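Long-range contacts in multisubunit Na+/H+ antiporter, D subunit (Anoxybacillus flavithermus, PDB 6Z16), which probably forms one of the membrane subunits of a multisubunit antiporter that exchanges sodium ions for protons across the cell membrane: residues 14-19 / 113-118; 42-47 / 81-86; 107-112 / 144-149; 167-172 / 217-222; 232-237 / 296-301. One frame throughout, in Å; residues are numbered along the deposited sequence.

Interaction 1: 14-19 / 113-118; sequences VTAIVL and FQFLIV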
# COMPACT_ATOMS: atom_id res chain seq x y z
N VAL D 14 -40.46 -18.14 -12.88
CA VAL D 14 -39.77 -18.75 -11.75
C VAL D 14 -39.71 -20.25 -11.89
O VAL D 14 -38.63 -20.85 -11.76
CB VAL D 14 -40.47 -18.35 -10.43
CG1 VAL D 14 -39.84 -19.07 -9.26
CG2 VAL D 14 -40.41 -16.86 -10.22
N THR D 15 -40.83 -20.86 -12.29
CA THR D 15 -40.92 -22.31 -12.43
C THR D 15 -39.94 -22.81 -13.47
O THR D 15 -39.15 -23.72 -13.20
CB THR D 15 -42.34 -22.71 -12.80
OG1 THR D 15 -43.24 -22.22 -11.80
CG2 THR D 15 -42.45 -24.22 -12.88
N ALA D 16 -39.90 -22.12 -14.62
CA ALA D 16 -39.00 -22.50 -15.70
C ALA D 16 -37.55 -22.43 -15.25
O ALA D 16 -36.78 -23.36 -15.49
CB ALA D 16 -39.23 -21.61 -16.91
N ILE D 17 -37.23 -21.40 -14.44
CA ILE D 17 -35.88 -21.23 -13.95
C ILE D 17 -35.51 -22.38 -13.02
O ILE D 17 -34.47 -23.03 -13.21
CB ILE D 17 -35.73 -19.87 -13.27
CG1 ILE D 17 -36.02 -18.75 -14.27
CG2 ILE D 17 -34.35 -19.71 -12.72
CD1 ILE D 17 -36.21 -17.40 -13.63
N VAL D 18 -36.41 -22.75 -12.11
CA VAL D 18 -36.03 -23.81 -11.19
C VAL D 18 -36.17 -25.18 -11.82
O VAL D 18 -35.79 -26.17 -11.20
CB VAL D 18 -36.82 -23.79 -9.87
CG1 VAL D 18 -36.65 -22.46 -9.17
CG2 VAL D 18 -38.28 -24.11 -10.08
N LEU D 19 -36.68 -25.27 -13.05
CA LEU D 19 -36.63 -26.56 -13.71
C LEU D 19 -35.32 -26.78 -14.44
O LEU D 19 -35.10 -27.88 -14.96
CB LEU D 19 -37.82 -26.70 -14.66
CG LEU D 19 -39.18 -26.87 -13.98
CD1 LEU D 19 -40.33 -26.72 -14.95
CD2 LEU D 19 -39.24 -28.22 -13.29
N PHE D 113 -41.76 -25.66 -22.17
CA PHE D 113 -43.20 -25.53 -21.93
C PHE D 113 -43.52 -24.28 -21.13
O PHE D 113 -44.36 -23.45 -21.53
CB PHE D 113 -43.68 -26.78 -21.18
CG PHE D 113 -45.17 -26.84 -20.98
CD1 PHE D 113 -45.99 -27.38 -21.96
CD2 PHE D 113 -45.75 -26.37 -19.81
CE1 PHE D 113 -47.35 -27.44 -21.77
CE2 PHE D 113 -47.11 -26.42 -19.63
CZ PHE D 113 -47.91 -26.96 -20.61
N GLN D 114 -42.86 -24.12 -19.98
CA GLN D 114 -43.15 -22.97 -19.12
C GLN D 114 -42.71 -21.66 -19.75
O GLN D 114 -43.36 -20.64 -19.54
CB GLN D 114 -42.50 -23.16 -17.75
CG GLN D 114 -43.06 -24.31 -16.94
CD GLN D 114 -44.47 -24.07 -16.47
OE1 GLN D 114 -44.81 -22.98 -16.03
NE2 GLN D 114 -45.30 -25.10 -16.56
N PHE D 115 -41.64 -21.66 -20.55
CA PHE D 115 -41.26 -20.43 -21.24
C PHE D 115 -42.26 -20.06 -22.33
O PHE D 115 -42.50 -18.86 -22.56
CB PHE D 115 -39.85 -20.52 -21.85
CG PHE D 115 -38.74 -20.33 -20.86
CD1 PHE D 115 -38.57 -19.11 -20.24
CD2 PHE D 115 -37.82 -21.33 -20.63
CE1 PHE D 115 -37.55 -18.92 -19.34
CE2 PHE D 115 -36.79 -21.15 -19.73
CZ PHE D 115 -36.65 -19.94 -19.09
N LEU D 116 -42.86 -21.05 -22.99
CA LEU D 116 -43.91 -20.75 -23.96
C LEU D 116 -45.13 -20.14 -23.29
O LEU D 116 -45.72 -19.18 -23.81
CB LEU D 116 -44.29 -22.01 -24.73
CG LEU D 116 -45.39 -21.86 -25.77
CD1 LEU D 116 -45.00 -20.83 -26.80
CD2 LEU D 116 -45.64 -23.19 -26.43
N ILE D 117 -45.51 -20.66 -22.12
CA ILE D 117 -46.68 -20.07 -21.48
C ILE D 117 -46.34 -18.72 -20.86
O ILE D 117 -47.22 -17.84 -20.77
CB ILE D 117 -47.36 -21.03 -20.48
CG1 ILE D 117 -46.49 -21.33 -19.28
CG2 ILE D 117 -47.73 -22.33 -21.18
CD1 ILE D 117 -47.19 -22.15 -18.23
N VAL D 118 -45.07 -18.49 -20.51
CA VAL D 118 -44.59 -17.14 -20.14
C VAL D 118 -44.79 -16.18 -21.30
O VAL D 118 -45.32 -15.07 -21.12
CB VAL D 118 -43.11 -17.18 -19.72
CG1 VAL D 118 -42.51 -15.79 -19.71
CG2 VAL D 118 -42.98 -17.70 -18.36

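Interaction 2: 42-47 / 81-86; sequences VASGAL and LVLTTS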
# COMPACT_ATOMS: atom_id res chain seq x y z
N VAL D 42 -55.28 -21.05 -10.62
CA VAL D 42 -55.93 -20.41 -9.47
C VAL D 42 -55.66 -18.90 -9.46
O VAL D 42 -56.56 -18.09 -9.21
CB VAL D 42 -55.49 -21.09 -8.17
CG1 VAL D 42 -56.06 -20.38 -6.95
CG2 VAL D 42 -55.93 -22.53 -8.16
N ALA D 43 -54.43 -18.50 -9.80
CA ALA D 43 -54.09 -17.08 -9.83
C ALA D 43 -54.78 -16.34 -10.97
O ALA D 43 -55.18 -15.18 -10.81
CB ALA D 43 -52.57 -16.91 -9.94
N SER D 44 -54.95 -17.00 -12.11
CA SER D 44 -55.66 -16.38 -13.23
C SER D 44 -57.15 -16.23 -12.94
O SER D 44 -57.76 -15.23 -13.32
CB SER D 44 -55.42 -17.19 -14.50
OG SER D 44 -55.92 -18.50 -14.35
N GLY D 45 -57.74 -17.21 -12.24
CA GLY D 45 -59.12 -17.06 -11.81
C GLY D 45 -59.30 -15.94 -10.81
O GLY D 45 -60.29 -15.19 -10.87
N ALA D 46 -58.34 -15.78 -9.90
CA ALA D 46 -58.39 -14.67 -8.96
C ALA D 46 -58.23 -13.33 -9.66
O ALA D 46 -58.86 -12.34 -9.27
CB ALA D 46 -57.32 -14.84 -7.88
N LEU D 47 -57.40 -13.28 -10.71
CA LEU D 47 -57.25 -12.05 -11.49
C LEU D 47 -58.53 -11.71 -12.24
O LEU D 47 -58.90 -10.53 -12.34
CB LEU D 47 -56.08 -12.17 -12.46
CG LEU D 47 -55.83 -10.96 -13.35
CD1 LEU D 47 -55.54 -9.73 -12.52
CD2 LEU D 47 -54.72 -11.23 -14.33
N LEU D 81 -58.39 -14.40 -21.61
CA LEU D 81 -57.41 -15.10 -22.43
C LEU D 81 -56.33 -15.77 -21.59
O LEU D 81 -55.86 -16.86 -21.94
CB LEU D 81 -56.79 -14.13 -23.43
CG LEU D 81 -57.76 -13.73 -24.54
CD1 LEU D 81 -57.26 -12.53 -25.30
CD2 LEU D 81 -57.93 -14.90 -25.47
N VAL D 82 -55.97 -15.16 -20.46
CA VAL D 82 -55.00 -15.77 -19.54
C VAL D 82 -55.58 -17.03 -18.90
O VAL D 82 -54.89 -18.06 -18.82
CB VAL D 82 -54.55 -14.73 -18.50
CG1 VAL D 82 -53.88 -15.38 -17.35
CG2 VAL D 82 -53.57 -13.77 -19.13
N LEU D 83 -56.84 -16.97 -18.46
CA LEU D 83 -57.48 -18.15 -17.87
C LEU D 83 -57.64 -19.28 -18.88
O LEU D 83 -57.41 -20.45 -18.55
CB LEU D 83 -58.82 -17.75 -17.27
CG LEU D 83 -59.64 -18.86 -16.60
CD1 LEU D 83 -58.90 -19.43 -15.42
CD2 LEU D 83 -60.97 -18.32 -16.17
N THR D 84 -58.00 -18.93 -20.12
CA THR D 84 -58.12 -19.94 -21.18
C THR D 84 -56.77 -20.57 -21.49
O THR D 84 -56.68 -21.80 -21.66
CB THR D 84 -58.71 -19.28 -22.43
OG1 THR D 84 -59.94 -18.63 -22.09
CG2 THR D 84 -59.00 -20.32 -23.49
N THR D 85 -55.72 -19.75 -21.52
CA THR D 85 -54.35 -20.24 -21.70
C THR D 85 -53.95 -21.19 -20.58
O THR D 85 -53.32 -22.22 -20.83
CB THR D 85 -53.40 -19.04 -21.75
OG1 THR D 85 -53.77 -18.17 -22.82
CG2 THR D 85 -51.97 -19.49 -21.94
N SER D 86 -54.34 -20.87 -19.35
CA SER D 86 -54.00 -21.68 -18.19
C SER D 86 -54.65 -23.06 -18.25
O SER D 86 -54.01 -24.07 -17.95
CB SER D 86 -54.42 -20.95 -16.92
OG SER D 86 -53.77 -19.70 -16.81

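Interaction 3: 107-112 / 144-149; sequences FYYYSF and YVLLVL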
# COMPACT_ATOMS: atom_id res chain seq x y z
N PHE D 107 -34.21 -33.70 -21.51
CA PHE D 107 -33.57 -32.54 -22.12
C PHE D 107 -34.50 -31.33 -22.12
O PHE D 107 -34.90 -30.84 -23.17
CB PHE D 107 -33.12 -32.87 -23.54
CG PHE D 107 -31.89 -33.72 -23.60
CD1 PHE D 107 -30.64 -33.15 -23.55
CD2 PHE D 107 -31.99 -35.10 -23.69
CE1 PHE D 107 -29.51 -33.93 -23.60
CE2 PHE D 107 -30.86 -35.88 -23.75
CZ PHE D 107 -29.62 -35.30 -23.70
N TYR D 108 -34.85 -30.88 -20.91
CA TYR D 108 -35.36 -29.53 -20.64
C TYR D 108 -36.73 -29.26 -21.25
O TYR D 108 -37.04 -28.11 -21.55
CB TYR D 108 -34.37 -28.46 -21.09
CG TYR D 108 -33.08 -28.49 -20.33
CD1 TYR D 108 -32.94 -27.81 -19.13
CD2 TYR D 108 -32.00 -29.23 -20.79
CE1 TYR D 108 -31.76 -27.85 -18.43
CE2 TYR D 108 -30.83 -29.28 -20.10
CZ TYR D 108 -30.71 -28.59 -18.92
OH TYR D 108 -29.53 -28.65 -18.22
N TYR D 109 -37.57 -30.28 -21.38
CA TYR D 109 -38.86 -30.13 -22.06
C TYR D 109 -39.82 -29.23 -21.28
O TYR D 109 -40.46 -28.34 -21.86
CB TYR D 109 -39.49 -31.50 -22.28
CG TYR D 109 -40.85 -31.44 -22.91
CD1 TYR D 109 -41.00 -31.17 -24.26
CD2 TYR D 109 -41.99 -31.66 -22.15
CE1 TYR D 109 -42.24 -31.10 -24.83
CE2 TYR D 109 -43.24 -31.59 -22.72
CZ TYR D 109 -43.36 -31.31 -24.05
OH TYR D 109 -44.61 -31.25 -24.62
N TYR D 110 -39.93 -29.44 -19.97
CA TYR D 110 -40.90 -28.70 -19.17
C TYR D 110 -40.48 -27.26 -18.96
O TYR D 110 -41.35 -26.39 -18.78
CB TYR D 110 -41.11 -29.41 -17.84
CG TYR D 110 -41.61 -30.82 -18.02
CD1 TYR D 110 -42.95 -31.07 -18.30
CD2 TYR D 110 -40.75 -31.90 -17.94
CE1 TYR D 110 -43.40 -32.35 -18.48
CE2 TYR D 110 -41.20 -33.18 -18.12
CZ TYR D 110 -42.52 -33.40 -18.39
OH TYR D 110 -42.97 -34.69 -18.56
N SER D 111 -39.18 -26.98 -19.02
CA SER D 111 -38.70 -25.60 -19.02
C SER D 111 -39.20 -24.86 -20.25
O SER D 111 -39.70 -23.74 -20.14
CB SER D 111 -37.18 -25.59 -18.97
OG SER D 111 -36.70 -26.24 -17.81
N PHE D 112 -39.10 -25.50 -21.42
CA PHE D 112 -39.51 -24.88 -22.67
C PHE D 112 -41.02 -24.69 -22.72
O PHE D 112 -41.51 -23.68 -23.24
CB PHE D 112 -39.03 -25.75 -23.83
CG PHE D 112 -37.54 -25.82 -23.96
CD1 PHE D 112 -36.74 -24.76 -23.54
CD2 PHE D 112 -36.93 -26.96 -24.44
CE1 PHE D 112 -35.37 -24.84 -23.64
CE2 PHE D 112 -35.56 -27.05 -24.51
CZ PHE D 112 -34.78 -25.98 -24.13
N TYR D 144 -39.80 -22.43 -31.41
CA TYR D 144 -38.73 -22.98 -32.25
C TYR D 144 -38.12 -24.22 -31.60
O TYR D 144 -37.94 -25.25 -32.25
CB TYR D 144 -37.58 -21.99 -32.44
CG TYR D 144 -37.84 -20.68 -33.12
CD1 TYR D 144 -38.90 -20.48 -33.98
CD2 TYR D 144 -37.01 -19.61 -32.85
CE1 TYR D 144 -39.11 -19.24 -34.56
CE2 TYR D 144 -37.21 -18.39 -33.41
CZ TYR D 144 -38.25 -18.20 -34.26
OH TYR D 144 -38.39 -16.95 -34.80
N VAL D 145 -37.80 -24.11 -30.31
CA VAL D 145 -37.09 -25.20 -29.66
C VAL D 145 -38.03 -26.39 -29.43
O VAL D 145 -37.64 -27.54 -29.63
CB VAL D 145 -36.44 -24.73 -28.36
CG1 VAL D 145 -35.61 -25.83 -27.80
CG2 VAL D 145 -35.56 -23.53 -28.60
N LEU D 146 -39.29 -26.12 -29.05
CA LEU D 146 -40.26 -27.20 -28.89
C LEU D 146 -40.60 -27.87 -30.22
O LEU D 146 -40.92 -29.06 -30.24
CB LEU D 146 -41.54 -26.67 -28.24
CG LEU D 146 -41.51 -26.37 -26.75
CD1 LEU D 146 -42.77 -25.66 -26.34
CD2 LEU D 146 -41.39 -27.67 -25.99
N LEU D 147 -40.50 -27.14 -31.33
CA LEU D 147 -40.67 -27.75 -32.64
C LEU D 147 -39.50 -28.64 -33.00
O LEU D 147 -39.68 -29.72 -33.58
CB LEU D 147 -40.86 -26.65 -33.68
CG LEU D 147 -41.07 -27.02 -35.14
CD1 LEU D 147 -42.29 -27.86 -35.31
CD2 LEU D 147 -41.21 -25.76 -35.94
N VAL D 148 -38.27 -28.23 -32.66
CA VAL D 148 -37.10 -28.98 -33.13
C VAL D 148 -36.68 -30.10 -32.18
O VAL D 148 -35.91 -30.99 -32.60
CB VAL D 148 -35.94 -28.00 -33.38
CG1 VAL D 148 -35.31 -27.53 -32.08
CG2 VAL D 148 -34.90 -28.56 -34.37
N LEU D 149 -37.20 -30.12 -30.95
CA LEU D 149 -36.67 -31.01 -29.91
C LEU D 149 -36.95 -32.47 -30.22
O LEU D 149 -38.10 -32.87 -30.44
CB LEU D 149 -37.28 -30.62 -28.56
CG LEU D 149 -36.83 -31.39 -27.32
CD1 LEU D 149 -35.34 -31.26 -27.16
CD2 LEU D 149 -37.52 -30.83 -26.11

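Interaction 4: 167-172 / 217-222; sequences VISSAL and GLKGAI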
# COMPACT_ATOMS: atom_id res chain seq x y z
N VAL D 167 -38.38 -15.03 -38.41
CA VAL D 167 -37.31 -14.04 -38.43
C VAL D 167 -37.69 -12.86 -39.32
O VAL D 167 -37.52 -11.69 -38.94
CB VAL D 167 -35.99 -14.68 -38.87
CG1 VAL D 167 -34.99 -13.63 -39.20
CG2 VAL D 167 -35.42 -15.53 -37.78
N ILE D 168 -38.22 -13.17 -40.51
CA ILE D 168 -38.64 -12.10 -41.43
C ILE D 168 -39.75 -11.25 -40.81
O ILE D 168 -39.69 -10.01 -40.85
CB ILE D 168 -39.07 -12.72 -42.77
CG1 ILE D 168 -37.86 -13.35 -43.45
CG2 ILE D 168 -39.69 -11.68 -43.68
CD1 ILE D 168 -38.20 -14.17 -44.63
N SER D 169 -40.73 -11.89 -40.17
CA SER D 169 -41.82 -11.13 -39.56
C SER D 169 -41.37 -10.34 -38.32
O SER D 169 -41.92 -9.27 -38.04
CB SER D 169 -42.97 -12.07 -39.21
OG SER D 169 -42.57 -13.01 -38.24
N SER D 170 -40.35 -10.83 -37.61
CA SER D 170 -39.80 -10.08 -36.48
C SER D 170 -39.11 -8.81 -36.94
O SER D 170 -39.28 -7.74 -36.33
CB SER D 170 -38.83 -10.97 -35.71
OG SER D 170 -39.51 -12.08 -35.15
N ALA D 171 -38.33 -8.91 -38.02
CA ALA D 171 -37.70 -7.72 -38.59
C ALA D 171 -38.74 -6.72 -39.10
O ALA D 171 -38.57 -5.50 -38.96
CB ALA D 171 -36.75 -8.12 -39.72
N LEU D 172 -39.85 -7.23 -39.65
CA LEU D 172 -40.92 -6.34 -40.10
C LEU D 172 -41.62 -5.65 -38.93
O LEU D 172 -42.05 -4.50 -39.05
CB LEU D 172 -41.91 -7.11 -40.96
CG LEU D 172 -41.35 -7.56 -42.31
CD1 LEU D 172 -42.29 -8.51 -43.01
CD2 LEU D 172 -41.09 -6.35 -43.19
N GLY D 217 -50.66 -10.72 -39.28
CA GLY D 217 -51.14 -11.80 -40.11
C GLY D 217 -50.08 -12.78 -40.54
O GLY D 217 -50.41 -13.90 -40.93
N LEU D 218 -48.81 -12.37 -40.50
CA LEU D 218 -47.76 -13.37 -40.50
C LEU D 218 -47.72 -14.14 -39.19
O LEU D 218 -47.37 -15.33 -39.18
CB LEU D 218 -46.41 -12.71 -40.78
CG LEU D 218 -46.17 -12.33 -42.24
CD1 LEU D 218 -44.95 -11.46 -42.37
CD2 LEU D 218 -46.00 -13.61 -43.04
N LYS D 219 -48.09 -13.50 -38.08
CA LYS D 219 -48.13 -14.20 -36.80
C LYS D 219 -49.28 -15.21 -36.76
O LYS D 219 -49.05 -16.41 -36.61
CB LYS D 219 -48.25 -13.20 -35.65
CG LYS D 219 -47.10 -12.21 -35.58
CD LYS D 219 -45.79 -12.92 -35.34
CE LYS D 219 -44.68 -11.93 -35.04
NZ LYS D 219 -44.36 -11.09 -36.22
N GLY D 220 -50.52 -14.73 -36.87
CA GLY D 220 -51.67 -15.60 -36.99
C GLY D 220 -52.13 -15.63 -38.43
O GLY D 220 -52.42 -14.59 -39.02
N ALA D 221 -52.21 -16.84 -39.00
CA ALA D 221 -52.18 -17.04 -40.45
C ALA D 221 -53.43 -16.49 -41.13
O ALA D 221 -54.51 -17.09 -41.04
CB ALA D 221 -52.03 -18.53 -40.75
N ILE D 222 -53.27 -15.37 -41.82
CA ILE D 222 -54.30 -14.78 -42.66
C ILE D 222 -53.93 -15.12 -44.10
O ILE D 222 -52.79 -15.42 -44.42
CB ILE D 222 -54.39 -13.25 -42.42
CG1 ILE D 222 -54.50 -12.96 -40.93
CG2 ILE D 222 -55.60 -12.61 -43.05
CD1 ILE D 222 -55.68 -13.58 -40.28

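Interaction 5: 232-237 / 296-301; sequences AYYAPP and MRYIVI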
# COMPACT_ATOMS: atom_id res chain seq x y z
N ALA D 232 -45.35 -26.62 -41.03
CA ALA D 232 -44.84 -26.30 -39.70
C ALA D 232 -45.66 -26.96 -38.62
O ALA D 232 -45.12 -27.42 -37.61
CB ALA D 232 -44.82 -24.79 -39.50
N TYR D 233 -46.98 -27.04 -38.80
CA TYR D 233 -47.76 -27.75 -37.81
C TYR D 233 -47.93 -29.23 -38.14
O TYR D 233 -48.43 -29.98 -37.30
CB TYR D 233 -49.14 -27.11 -37.62
CG TYR D 233 -49.12 -25.79 -36.87
CD1 TYR D 233 -47.95 -25.28 -36.33
CD2 TYR D 233 -50.30 -25.10 -36.63
CE1 TYR D 233 -47.94 -24.09 -35.64
CE2 TYR D 233 -50.30 -23.92 -35.93
CZ TYR D 233 -49.12 -23.42 -35.44
OH TYR D 233 -49.12 -22.23 -34.74
N TYR D 234 -47.51 -29.66 -39.32
CA TYR D 234 -47.44 -31.09 -39.56
C TYR D 234 -46.22 -31.72 -38.90
O TYR D 234 -46.21 -32.92 -38.65
CB TYR D 234 -47.44 -31.37 -41.06
CG TYR D 234 -47.61 -32.83 -41.41
CD1 TYR D 234 -48.85 -33.43 -41.30
CD2 TYR D 234 -46.54 -33.59 -41.84
CE1 TYR D 234 -49.02 -34.76 -41.61
CE2 TYR D 234 -46.71 -34.92 -42.15
CZ TYR D 234 -47.95 -35.50 -42.03
OH TYR D 234 -48.12 -36.83 -42.34
N ALA D 235 -45.20 -30.91 -38.60
CA ALA D 235 -43.98 -31.40 -37.94
C ALA D 235 -44.08 -31.86 -36.47
O ALA D 235 -43.66 -32.99 -36.20
CB ALA D 235 -42.90 -30.33 -38.05
N PRO D 236 -44.56 -31.07 -35.49
CA PRO D 236 -44.20 -31.33 -34.08
C PRO D 236 -44.97 -32.50 -33.49
O PRO D 236 -45.93 -32.99 -34.11
CB PRO D 236 -44.58 -30.02 -33.39
CG PRO D 236 -45.73 -29.58 -34.12
CD PRO D 236 -45.51 -29.94 -35.55
N PRO D 237 -44.59 -32.98 -32.31
CA PRO D 237 -45.40 -33.99 -31.61
C PRO D 237 -46.70 -33.40 -31.07
O PRO D 237 -46.94 -32.20 -31.09
CB PRO D 237 -44.49 -34.47 -30.48
CG PRO D 237 -43.13 -34.20 -30.97
CD PRO D 237 -43.23 -32.92 -31.73
N MET D 296 -55.73 -36.37 -40.94
CA MET D 296 -56.40 -35.76 -39.78
C MET D 296 -55.76 -34.45 -39.36
O MET D 296 -56.46 -33.46 -39.10
CB MET D 296 -56.40 -36.74 -38.61
CG MET D 296 -57.27 -37.95 -38.78
SD MET D 296 -57.42 -38.97 -37.30
CE MET D 296 -55.85 -39.83 -37.31
N ARG D 297 -54.42 -34.43 -39.30
CA ARG D 297 -53.69 -33.24 -38.87
C ARG D 297 -53.93 -32.08 -39.82
O ARG D 297 -54.16 -30.95 -39.37
CB ARG D 297 -52.20 -33.55 -38.74
CG ARG D 297 -51.84 -34.49 -37.60
CD ARG D 297 -50.41 -34.98 -37.69
NE ARG D 297 -49.38 -34.01 -37.33
CZ ARG D 297 -48.75 -33.99 -36.17
NH1 ARG D 297 -49.03 -34.90 -35.25
NH2 ARG D 297 -47.82 -33.08 -35.93
N TYR D 298 -53.94 -32.34 -41.13
CA TYR D 298 -54.21 -31.29 -42.11
C TYR D 298 -55.63 -30.76 -42.00
O TYR D 298 -55.84 -29.55 -42.19
CB TYR D 298 -53.97 -31.79 -43.53
CG TYR D 298 -52.52 -31.87 -43.91
CD1 TYR D 298 -51.81 -30.71 -44.18
CD2 TYR D 298 -51.89 -33.08 -44.05
CE1 TYR D 298 -50.49 -30.76 -44.54
CE2 TYR D 298 -50.56 -33.14 -44.42
CZ TYR D 298 -49.87 -31.98 -44.66
OH TYR D 298 -48.55 -32.02 -45.03
N ILE D 299 -56.59 -31.62 -41.67
CA ILE D 299 -57.97 -31.19 -41.48
C ILE D 299 -58.06 -30.22 -40.31
O ILE D 299 -58.65 -29.14 -40.43
CB ILE D 299 -58.89 -32.40 -41.31
CG1 ILE D 299 -58.98 -33.17 -42.63
CG2 ILE D 299 -60.27 -31.98 -40.88
CD1 ILE D 299 -59.53 -34.55 -42.50
N VAL D 300 -57.41 -30.55 -39.19
CA VAL D 300 -57.49 -29.66 -38.03
C VAL D 300 -56.71 -28.36 -38.27
O VAL D 300 -57.11 -27.29 -37.80
CB VAL D 300 -57.03 -30.41 -36.77
CG1 VAL D 300 -57.25 -29.58 -35.52
CG2 VAL D 300 -57.76 -31.72 -36.65
N ILE D 301 -55.62 -28.43 -39.05
CA ILE D 301 -54.83 -27.25 -39.41
C ILE D 301 -55.66 -26.27 -40.24
O ILE D 301 -55.70 -25.05 -39.97
CB ILE D 301 -53.55 -27.69 -40.14
CG1 ILE D 301 -52.51 -28.23 -39.16
CG2 ILE D 301 -52.96 -26.60 -40.98
CD1 ILE D 301 -51.46 -29.06 -39.83

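Interaction 1: 14-19 / 113-118
Phe115 and Gln114 reach Ala16 and its neighbours from chi1 angles that set each CG anti to its own carbonyl carbon (-79° and -66°). The Phe115 ring then lies with one face against Ala16. The methyl of Ala16 lies over the centre of that face, with CB 3.7 Å from the Phe115 centroid. This is a CH-pi contact, close to the ring normal. Ala16 CB also meets Gln114 CB at 3.7 Å, near where the two backbones come closest. Helices 7-18 and 109-124 pack here as an antiparallel pair of transmembrane helices. Their short segments run at 159° with axes 8.7 Å apart, and the small alanine lies where the two CA traces approach. The Gln114 chain is bent at chi2. Its CG lies 4.1 Å from both Thr15 CG2 and Leu19 CD1. Gln114 OE1 stays beside Thr15, while NE2 makes a weak hydrogen bond to Thr37 OG1. Thr15 OG1 is likewise occupied, by the carbonyl of Ile11. An alanine in place of Gln114 would probably open a gap beside Thr15 CG2 and Leu19 CD1 and remove the weak amide bond to Thr37. Phe115 also packs on Ile802 of a neighbouring antiporter subunit, and Gln114 and Val118 touch Pro12 on helix 7-18.

Interaction 2: 42-47 / 81-86
Ser86 and Val82 both touch Ser44, and the flat group beside them is the carbonyl of Val82. Ser86 OG and Ser86 N reach Val82 O from opposite faces of its plane. The hydroxyl gives a 2.8 Å hydrogen bond from Ser86 OG to Val82 O, and it comes from above the carbonyl plane. Thr85 OG1 and N likewise reach Leu81 O from opposite faces of that carbonyl plane, the hydroxyl tilted from it. Each hydroxyl is thus folded back on its own helix. The Ser44 hydroxyl lies between its backbone N and carbonyl carbon (chi1 61°), and bonds to Val41 O and Leu40 O of its own helix. Helices 26-53 and 76-99 are joined through a two-stranded antiparallel hairpin and run antiparallel in the membrane. The axes of the two segments are 8.9 Å apart. Ser44 fits between three side chains of the other helix. Its CB meets Val82 CG1 at 3.7 Å. Its OG touches Leu83 CD1 at 3.3 Å. Ser44 OG and Ser86 OG are 3.5 Å apart. Leu83 CD1 also passes near Gly45 N, at 4.0 Å. Pro8 of helix 7-18 packs on both Leu47 and Val82.

Interaction 3: 107-112 / 144-149
Leu146 CD2 fills the hollow between the Tyr109 ring and the CB of Phe112. It lies 3.7 Å from Tyr109 CE1 and equally 3.7 Å from Phe112 CB. The Leu146 and Tyr109 side chains cross at about a right angle. Val145 is the next bump. Its CG1 sits over one face of the Phe112 ring, offset toward the rim, 3.5 Å from Phe112 CE2. Tyr108 O lies over the opposite face, also toward the rim. Leu149 is the third bump. Its CG is anti to the backbone N (chi1 -178°), and its CD2 comes to the edges of both rings, 4.0 Å from Tyr109 CD1. Phe107 O borders the same methyl. The contact joins the start of helix 109-124 to the end of helix 129-148, two successive transmembrane helices. Leu805 and Gly806 of a neighbouring antiporter subunit also pack on Phe112 and Val145. No hydrogen bond crosses between the two segments, so the contact between them rests mainly on the fit of apolar groups.

Interaction 4: 167-172 / 217-222
Ser169 meets Leu218 and Lys219 at the end of a helix that stops within the membrane domain. Helix 203-219 gives way at Gly220 to an extended stretch and resumes as helix 229-234. Such a broken transmembrane helix is a feature of the antiporter-like subunits of complex I and Mrp. The close part of the contact is Ser169 against Leu218 and Lys219. Leu218 CD1 lies 3.8 Å from Ser169 CB and 4.0 Å from Leu172 CD1, and the two leucines cross obliquely. Leu218 also packs on Ile620 of a neighbouring antiporter subunit. Ser170 forms the loose side. It is partly exposed and its CB points away from 217-222. Its hydroxyl bonds to Asn166 O and to Glu137, and its side chain is about 6 Å from a bound potassium ion. In the close part, Ser169 OG bonds to Asn166 O. Lys219 bends at chi2 and chi4 (-67°), the last turn placing NZ. Lys219 NZ ends 3.3 Å from Ser169 OG and 3.4 Å from Ser169 CB.

Interaction 5: 232-237 / 296-301
Arg297 reaches from helix 296-315 to the backbone of Tyr233, Tyr234 and Pro236. Its CB points toward the other segment, and the chain runs extended to CD, which lies 4.2 Å from Tyr234 CE1. The bend at chi3 (74°) sets NE near the Tyr234 ring, 4.0 Å from Tyr234 CD1. Of the two terminal nitrogens NH2 does the bonding; CZ and NH1 lie farther from Pro236 O. NH2 gives a 2.6 Å hydrogen bond to Pro236 O, in the plane of both the guanidinium and the carbonyl. NH2 also makes weak bonds to Tyr234 O at 3.2 Å and Tyr233 O at 3.4 Å. In the fold, this ties the turn between helices 229-234 and 238-247 to the start of helix 296-315. A leucine in place of Arg297 would probably leave the Pro236 carbonyl without its donor and the turn freer to shift. Beside the arginine the Tyr234 and Tyr298 rings lie nearly parallel, at 17°, but slid apart. Tyr298 OH sits over one Tyr234 face, toward the rim. Ile301 CD1 packs on Tyr233 CB at 3.8 Å.

Interactions 1 and 3 share helix 109-124 and touch, with Leu19 CB 3.4 Å from Ser111 OG. Interaction 2 is nested inside the loop closed by interaction 1, their nearest atoms about 5 Å apart. In interaction 3, Leu147 CD1 lies 3.7 Å from Pro236 CB of interaction 5, and Tyr144 OH lies 4.1 Å from Val167 N of interaction 4. Interactions 4 and 5 do not touch, yet helices 203-219 and 229-234 are successive. Interactions 2 and 4 lie on opposite sides of the chain's centre, about 27 Å apart between centres. The Ser170 side chain is about 6 Å from a bound potassium ion. Those of Leu19 and Leu83 are about 7 and 6 Å from bound phosphatidylethanolamine.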